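Local coordinates for haloacid dehalogenase/epoxide hydrolase family (Corynebacterium glutamicum ATCC 13032, PDB 2PR7), which is uncharacterised but belongs to the haloacid dehalogenase-like hydrolases, and probably hydrolyses a substrate at the metal-containing site of its Rossmann-like core, at residues A[6-11]-A[72-77]; A[10-15]-A[115-120]. All coordinates share one frame; numbering follows the deposited sequence. Where two conformers were deposited one is given.

Contact 1. Residues A[6-11]-A[72-77]; sequences IVDYAG and VEKPEE. With CA (calcium ion), chain C.
D8 and K74 meet in a buried, charged contact beside a calcium ion, where the loop following strand 4-7 faces the loop between helices 67-70 and 77-86. The backbones stay well apart, D8 CA and K74 CA at 10.0 Å, and the two side chains make the contact. K74 spans the gap with a chain bent at chi3 (-69°), and its NZ sits over the face of the D8 carboxylate, 3.0 Å from CG, with the salt bridge to D8 OD1 at 3.3 Å. Water 1 adds a second link, donating to D8 OD2 and accepting from K74 NZ at 2.9 Å. D8 OD2 also binds the calcium ion at 2.2 Å, and A10 O binds it at 2.4 Å. This side-chain and carbonyl pair, two residues apart, is consistent with the first motif of the haloacid dehalogenase fold, in which D8 would occupy the nucleophile position and A10 that of the usual second aspartate; K74 is probably the third-motif lysine. The other carboxylate oxygen, D8 OD1, accepts from Y9 N (2.6 Å), met 39° out of the carboxylate plane. K74 NZ is further held by a salt bridge to D98 and a hydrogen bond to L40 O, while D99 completes the protein ligands of the metal.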
loop_
_atom_site.group_PDB
_atom_site.type_symbol
_atom_site.label_atom_id
_atom_site.label_comp_id
_atom_site.label_asym_id
_atom_site.label_seq_id
_atom_site.Cartn_x
_atom_site.Cartn_y
_atom_site.Cartn_z
ATOM N N ILE A 6 3.064 0.066 1.500
ATOM C CA ILE A 6 2.452 -1.005 0.694
ATOM C C ILE A 6 0.936 -0.887 0.982
ATOM O O ILE A 6 0.534 -0.916 2.138
ATOM C CB ILE A 6 2.975 -2.387 1.031
ATOM C CG1 ILE A 6 4.517 -2.468 0.922
ATOM C CG2 ILE A 6 2.232 -3.454 0.164
ATOM C CD1 ILE A 6 5.116 -3.798 1.388
ATOM N N VAL A 7 0.120 -0.640 -0.037
ATOM C CA VAL A 7 -1.322 -0.443 0.160
ATOM C C VAL A 7 -2.144 -1.336 -0.739
ATOM O O VAL A 7 -1.707 -1.677 -1.823
ATOM C CB VAL A 7 -1.750 1.005 -0.073
ATOM C CG1 VAL A 7 -0.770 2.004 0.631
ATOM C CG2 VAL A 7 -1.843 1.326 -1.529
ATOM N N ASP A 8 -3.310 -1.733 -0.242
ATOM C CA ASP A 8 -4.242 -2.497 -1.054
ATOM C C ASP A 8 -4.935 -1.542 -1.966
ATOM O O ASP A 8 -4.885 -0.327 -1.771
ATOM C CB ASP A 8 -5.249 -3.305 -0.232
ATOM C CG ASP A 8 -5.886 -4.432 -1.054
ATOM O OD1 ASP A 8 -5.581 -4.607 -2.286
ATOM O OD2 ASP A 8 -6.644 -5.157 -0.498
ATOM N N TYR A 9 -5.547 -2.065 -3.023
ATOM C CA TYR A 9 -6.369 -1.252 -3.882
ATOM C C TYR A 9 -7.850 -1.364 -3.449
ATOM O O TYR A 9 -8.426 -0.398 -2.919
ATOM C CB TYR A 9 -6.187 -1.681 -5.360
ATOM C CG TYR A 9 -6.980 -0.849 -6.267
ATOM C CD1 TYR A 9 -6.544 0.413 -6.612
ATOM C CD2 TYR A 9 -8.216 -1.292 -6.743
ATOM C CE1 TYR A 9 -7.284 1.204 -7.438
ATOM C CE2 TYR A 9 -8.982 -0.501 -7.569
ATOM C CZ TYR A 9 -8.510 0.746 -7.918
ATOM O OH TYR A 9 -9.251 1.536 -8.766
ATOM N N ALA A 10 -8.491 -2.542 -3.637
ATOM C CA ALA A 10 -9.909 -2.669 -3.394
ATOM C C ALA A 10 -10.187 -2.494 -1.912
ATOM O O ALA A 10 -9.559 -3.132 -1.093
ATOM C CB ALA A 10 -10.406 -4.066 -3.871
ATOM N N GLY A 11 -11.119 -1.626 -1.575
ATOM C CA GLY A 11 -11.378 -1.376 -0.172
ATOM C C GLY A 11 -10.494 -0.348 0.510
ATOM O O GLY A 11 -10.716 -0.009 1.698
ATOM N N VAL A 72 1.447 -15.556 -6.064
ATOM C CA VAL A 72 1.327 -15.637 -4.589
ATOM C C VAL A 72 0.343 -14.573 -4.166
ATOM O O VAL A 72 0.131 -13.609 -4.903
ATOM C CB VAL A 72 2.684 -15.413 -3.877
ATOM C CG1 VAL A 72 3.621 -16.567 -4.166
ATOM C CG2 VAL A 72 3.319 -14.074 -4.275
ATOM N N GLU A 73 -0.284 -14.743 -3.004
ATOM C CA GLU A 73 -1.270 -13.802 -2.549
ATOM C C GLU A 73 -1.086 -13.464 -1.065
ATOM O O GLU A 73 -0.538 -14.240 -0.299
ATOM C CB GLU A 73 -2.686 -14.312 -2.787
ATOM C CG GLU A 73 -3.018 -15.603 -2.122
ATOM C CD GLU A 73 -4.347 -16.192 -2.632
ATOM O OE1 GLU A 73 -4.972 -15.637 -3.562
ATOM O OE2 GLU A 73 -4.757 -17.240 -2.095
ATOM N N LYS A 74 -1.568 -12.303 -0.670
ATOM C CA LYS A 74 -1.628 -11.967 0.742
ATOM C C LYS A 74 -2.575 -12.984 1.346
ATOM O O LYS A 74 -3.573 -13.312 0.721
ATOM C CB LYS A 74 -2.193 -10.557 0.917
ATOM C CG LYS A 74 -1.349 -9.463 0.253
ATOM C CD LYS A 74 -1.990 -8.090 0.391
ATOM C CE LYS A 74 -3.272 -7.900 -0.417
ATOM N NZ LYS A 74 -3.896 -6.602 -0.302
ATOM N N PRO A 75 -2.334 -13.410 2.588
ATOM C CA PRO A 75 -1.289 -12.981 3.533
ATOM C C PRO A 75 0.070 -13.693 3.483
ATOM O O PRO A 75 0.878 -13.519 4.390
ATOM C CB PRO A 75 -1.978 -13.175 4.895
ATOM C CG PRO A 75 -2.792 -14.405 4.662
ATOM C CD PRO A 75 -3.322 -14.271 3.257
ATOM N N GLU A 76 0.353 -14.422 2.410
ATOM C CA GLU A 76 1.612 -15.179 2.310
ATOM C C GLU A 76 2.798 -14.256 2.402
ATOM O O GLU A 76 2.799 -13.180 1.769
ATOM C CB GLU A 76 1.720 -15.928 0.984
ATOM C CG GLU A 76 0.601 -16.918 0.726
ATOM C CD GLU A 76 0.829 -17.701 -0.541
ATOM O OE1 GLU A 76 1.339 -18.833 -0.432
ATOM O OE2 GLU A 76 0.531 -17.190 -1.639
ATOM N N GLU A 77 3.798 -14.657 3.188
ATOM C CA GLU A 77 5.004 -13.852 3.353
ATOM C C GLU A 77 5.612 -13.485 1.987
ATOM O O GLU A 77 6.088 -12.377 1.795
ATOM C CB GLU A 77 6.022 -14.584 4.226
ATOM C CG GLU A 77 7.325 -13.848 4.343
ATOM C CD GLU A 77 8.255 -14.461 5.386
ATOM O OE1 GLU A 77 7.747 -15.103 6.329
ATOM O OE2 GLU A 77 9.487 -14.260 5.262
HETATM CA CA CA C . -8.772 -5.102 0.116
HETATM O O HOH W 1 -6.254 -7.368 -1.820
HETATM O O HOH W 2 -9.666 -6.977 -1.167
HETATM O O HOH W 3 -11.362 -5.872 -0.116
HETATM O O HOH W 4 -7.961 -6.753 1.709
#

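Contact 2. Residues A[10-15]-A[115-120]; sequences AGVLDG and VYYQQF. With CA (calcium ion), chain C; EDO (1,2-ethanediol), chain D.
V12 packs over a face of the Y117 ring, with G11 at the ring's CD2-CE2 side, joining the loop after strand 4-7 to the loop just after strand 113-116. The apolar part is a CH-pi contact: V12 CG1 sits 4.1 Å from the Y117 ring centroid, only 4° off the ring normal. With CG1 anti to the backbone N (chi1 176°), the second branch lies nearer the ring's root, and V12 CG2 meets Y117 CD2 at 4.0 Å. One backbone oxygen, G11 O, comes obliquely to within 3.4 Å of Y117 CD2. The phenol end is bridged by water 5, which lies in the ring plane 2.7 Å from Y117 OH and makes a weak bond to V12 O. G11 N donates to D14 OD1 (2.8 Å) within the loop that follows A10, whose carbonyl O binds calcium; in haloacid dehalogenase relatives the squiggle and flap probably occupy this position after the first-motif strand. W23 of helix 17-32 is hydrogen-bonded through NE1 to Y117 OH, touches V12, and meets F120 edge-to-face, while Y117 also packs on A123 of helix 120-131 and V97 of strand 94-98.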
loop_
_atom_site.group_PDB
_atom_site.type_symbol
_atom_site.label_atom_id
_atom_site.label_comp_id
_atom_site.label_asym_id
_atom_site.label_seq_id
_atom_site.Cartn_x
_atom_site.Cartn_y
_atom_site.Cartn_z
ATOM N N ALA A 10 -8.491 -2.542 -3.637
ATOM C CA ALA A 10 -9.909 -2.669 -3.394
ATOM C C ALA A 10 -10.187 -2.494 -1.912
ATOM O O ALA A 10 -9.559 -3.132 -1.093
ATOM C CB ALA A 10 -10.406 -4.066 -3.871
ATOM N N GLY A 11 -11.119 -1.626 -1.575
ATOM C CA GLY A 11 -11.378 -1.376 -0.172
ATOM C C GLY A 11 -10.494 -0.348 0.510
ATOM O O GLY A 11 -10.716 -0.009 1.698
ATOM N N VAL A 12 -9.505 0.170 -0.219
ATOM C CA VAL A 12 -8.625 1.170 0.341
ATOM C C VAL A 12 -8.563 2.378 -0.580
ATOM O O VAL A 12 -8.831 3.505 -0.141
ATOM C CB VAL A 12 -7.215 0.581 0.610
ATOM C CG1 VAL A 12 -6.277 1.699 1.106
ATOM C CG2 VAL A 12 -7.261 -0.650 1.602
ATOM N N LEU A 13 -8.228 2.169 -1.859
ATOM C CA LEU A 13 -7.953 3.257 -2.811
ATOM C C LEU A 13 -9.087 3.467 -3.779
ATOM O O LEU A 13 -9.027 4.334 -4.665
ATOM C CB LEU A 13 -6.653 2.953 -3.612
ATOM C CG LEU A 13 -5.359 2.851 -2.784
ATOM C CD1 LEU A 13 -4.156 2.389 -3.672
ATOM C CD2 LEU A 13 -5.046 4.198 -2.057
ATOM N N ASP A 14 -10.154 2.671 -3.684
ATOM C CA ASP A 14 -11.243 2.774 -4.642
ATOM C C ASP A 14 -12.583 3.239 -4.065
ATOM O O ASP A 14 -13.639 2.878 -4.589
ATOM C CB ASP A 14 -11.433 1.449 -5.341
ATOM C CG ASP A 14 -11.879 0.382 -4.427
ATOM O OD1 ASP A 14 -11.824 0.497 -3.176
ATOM O OD2 ASP A 14 -12.356 -0.653 -4.977
ATOM N N GLY A 15 -12.522 4.048 -3.007
ATOM C CA GLY A 15 -13.684 4.560 -2.309
ATOM C C GLY A 15 -14.311 5.761 -2.965
ATOM O O GLY A 15 -14.255 5.951 -4.173
ATOM N N VAL A 115 -1.083 -1.542 9.389
ATOM C CA VAL A 115 -2.138 -0.572 9.652
ATOM C C VAL A 115 -3.421 -1.115 9.090
ATOM O O VAL A 115 -3.535 -1.347 7.859
ATOM C CB VAL A 115 -1.834 0.765 8.999
ATOM C CG1 VAL A 115 -3.058 1.759 9.150
ATOM C CG2 VAL A 115 -0.543 1.373 9.592
ATOM N N TYR A 116 -4.404 -1.347 9.978
ATOM C CA TYR A 116 -5.728 -1.808 9.570
ATOM C C TYR A 116 -6.580 -0.648 9.076
ATOM O O TYR A 116 -6.801 0.312 9.782
ATOM C CB TYR A 116 -6.400 -2.491 10.737
ATOM C CG TYR A 116 -7.788 -2.999 10.496
ATOM C CD1 TYR A 116 -8.072 -3.818 9.420
ATOM C CD2 TYR A 116 -8.831 -2.665 11.345
ATOM C CE1 TYR A 116 -9.326 -4.310 9.210
ATOM C CE2 TYR A 116 -10.109 -3.178 11.141
ATOM C CZ TYR A 116 -10.349 -4.020 10.077
ATOM O OH TYR A 116 -11.619 -4.558 9.840
ATOM N N TYR A 117 -7.067 -0.746 7.839
ATOM C CA TYR A 117 -7.851 0.300 7.195
ATOM C C TYR A 117 -9.308 -0.023 7.297
ATOM O O TYR A 117 -9.828 -0.937 6.618
ATOM C CB TYR A 117 -7.494 0.400 5.727
ATOM C CG TYR A 117 -8.076 1.598 5.018
ATOM C CD1 TYR A 117 -7.398 2.812 5.022
ATOM C CD2 TYR A 117 -9.233 1.528 4.328
ATOM C CE1 TYR A 117 -7.888 3.882 4.370
ATOM C CE2 TYR A 117 -9.720 2.610 3.678
ATOM C CZ TYR A 117 -9.026 3.785 3.715
ATOM O OH TYR A 117 -9.484 4.909 3.047
ATOM N N GLN A 118 -9.965 0.635 8.220
ATOM C CA GLN A 118 -11.424 0.556 8.282
ATOM C C GLN A 118 -12.050 1.902 7.906
ATOM O O GLN A 118 -13.103 1.945 7.293
ATOM C CB GLN A 118 -11.835 0.063 9.673
ATOM C CG GLN A 118 -13.321 -0.124 9.880
ATOM C CD GLN A 118 -13.614 -0.890 11.196
ATOM O OE1 GLN A 118 -13.316 -0.375 12.260
ATOM N NE2 GLN A 118 -14.262 -2.084 11.113
ATOM N N GLN A 119 -11.431 3.001 8.298
ATOM C CA GLN A 119 -11.915 4.329 7.876
ATOM C C GLN A 119 -10.715 5.196 7.684
ATOM O O GLN A 119 -9.746 5.083 8.448
ATOM C CB GLN A 119 -12.891 4.954 8.860
ATOM C CG GLN A 119 -12.402 5.176 10.269
ATOM C CD GLN A 119 -12.948 6.495 10.887
ATOM O OE1 GLN A 119 -12.301 7.118 11.743
ATOM N NE2 GLN A 119 -14.142 6.906 10.459
ATOM N N PHE A 120 -10.757 6.041 6.654
ATOM C CA PHE A 120 -9.604 6.842 6.305
ATOM C C PHE A 120 -9.138 7.664 7.500
ATOM O O PHE A 120 -7.933 7.735 7.783
ATOM C CB PHE A 120 -9.870 7.769 5.089
ATOM C CG PHE A 120 -8.636 8.459 4.585
ATOM C CD1 PHE A 120 -8.212 9.679 5.137
ATOM C CD2 PHE A 120 -7.875 7.916 3.573
ATOM C CE1 PHE A 120 -7.007 10.305 4.705
ATOM C CE2 PHE A 120 -6.737 8.542 3.114
ATOM C CZ PHE A 120 -6.283 9.743 3.679
HETATM CA CA CA C . -8.772 -5.102 0.116
HETATM C C1 EDO D . -6.517 6.454 -6.564
HETATM O O1 EDO D . -7.480 7.406 -7.025
HETATM C C2 EDO D . -6.162 6.911 -5.172
HETATM O O2 EDO D . -7.217 6.479 -4.301
HETATM O O HOH W 5 -11.553 4.675 1.404
HETATM O O HOH W 2 -9.666 -6.977 -1.167
HETATM O O HOH W 3 -11.362 -5.872 -0.116
HETATM O O HOH W 4 -7.961 -6.753 1.709
#

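In the fold
Both contacts start from the loop that leaves strand 4-7, the middle strand of a five-stranded parallel sheet, and they share A10 and G11. The centres of contact 1 and contact 2 are about 12 Å apart. Contact 1 takes the first part of the loop to residues 72-77, ahead of helix 77-86; contact 2 takes the following residues to 115-120, where outermost strand 113-116 leads into helix 120-131. They touch directly, D8 O lying 3.4 Å from L13 CG. The calcium ion and waters 2, 3 and 4 border both. The metal-binding loop is thus packed against distant parts of the chain, consistent with the active-site end of a haloacid dehalogenase-like Rossmann fold.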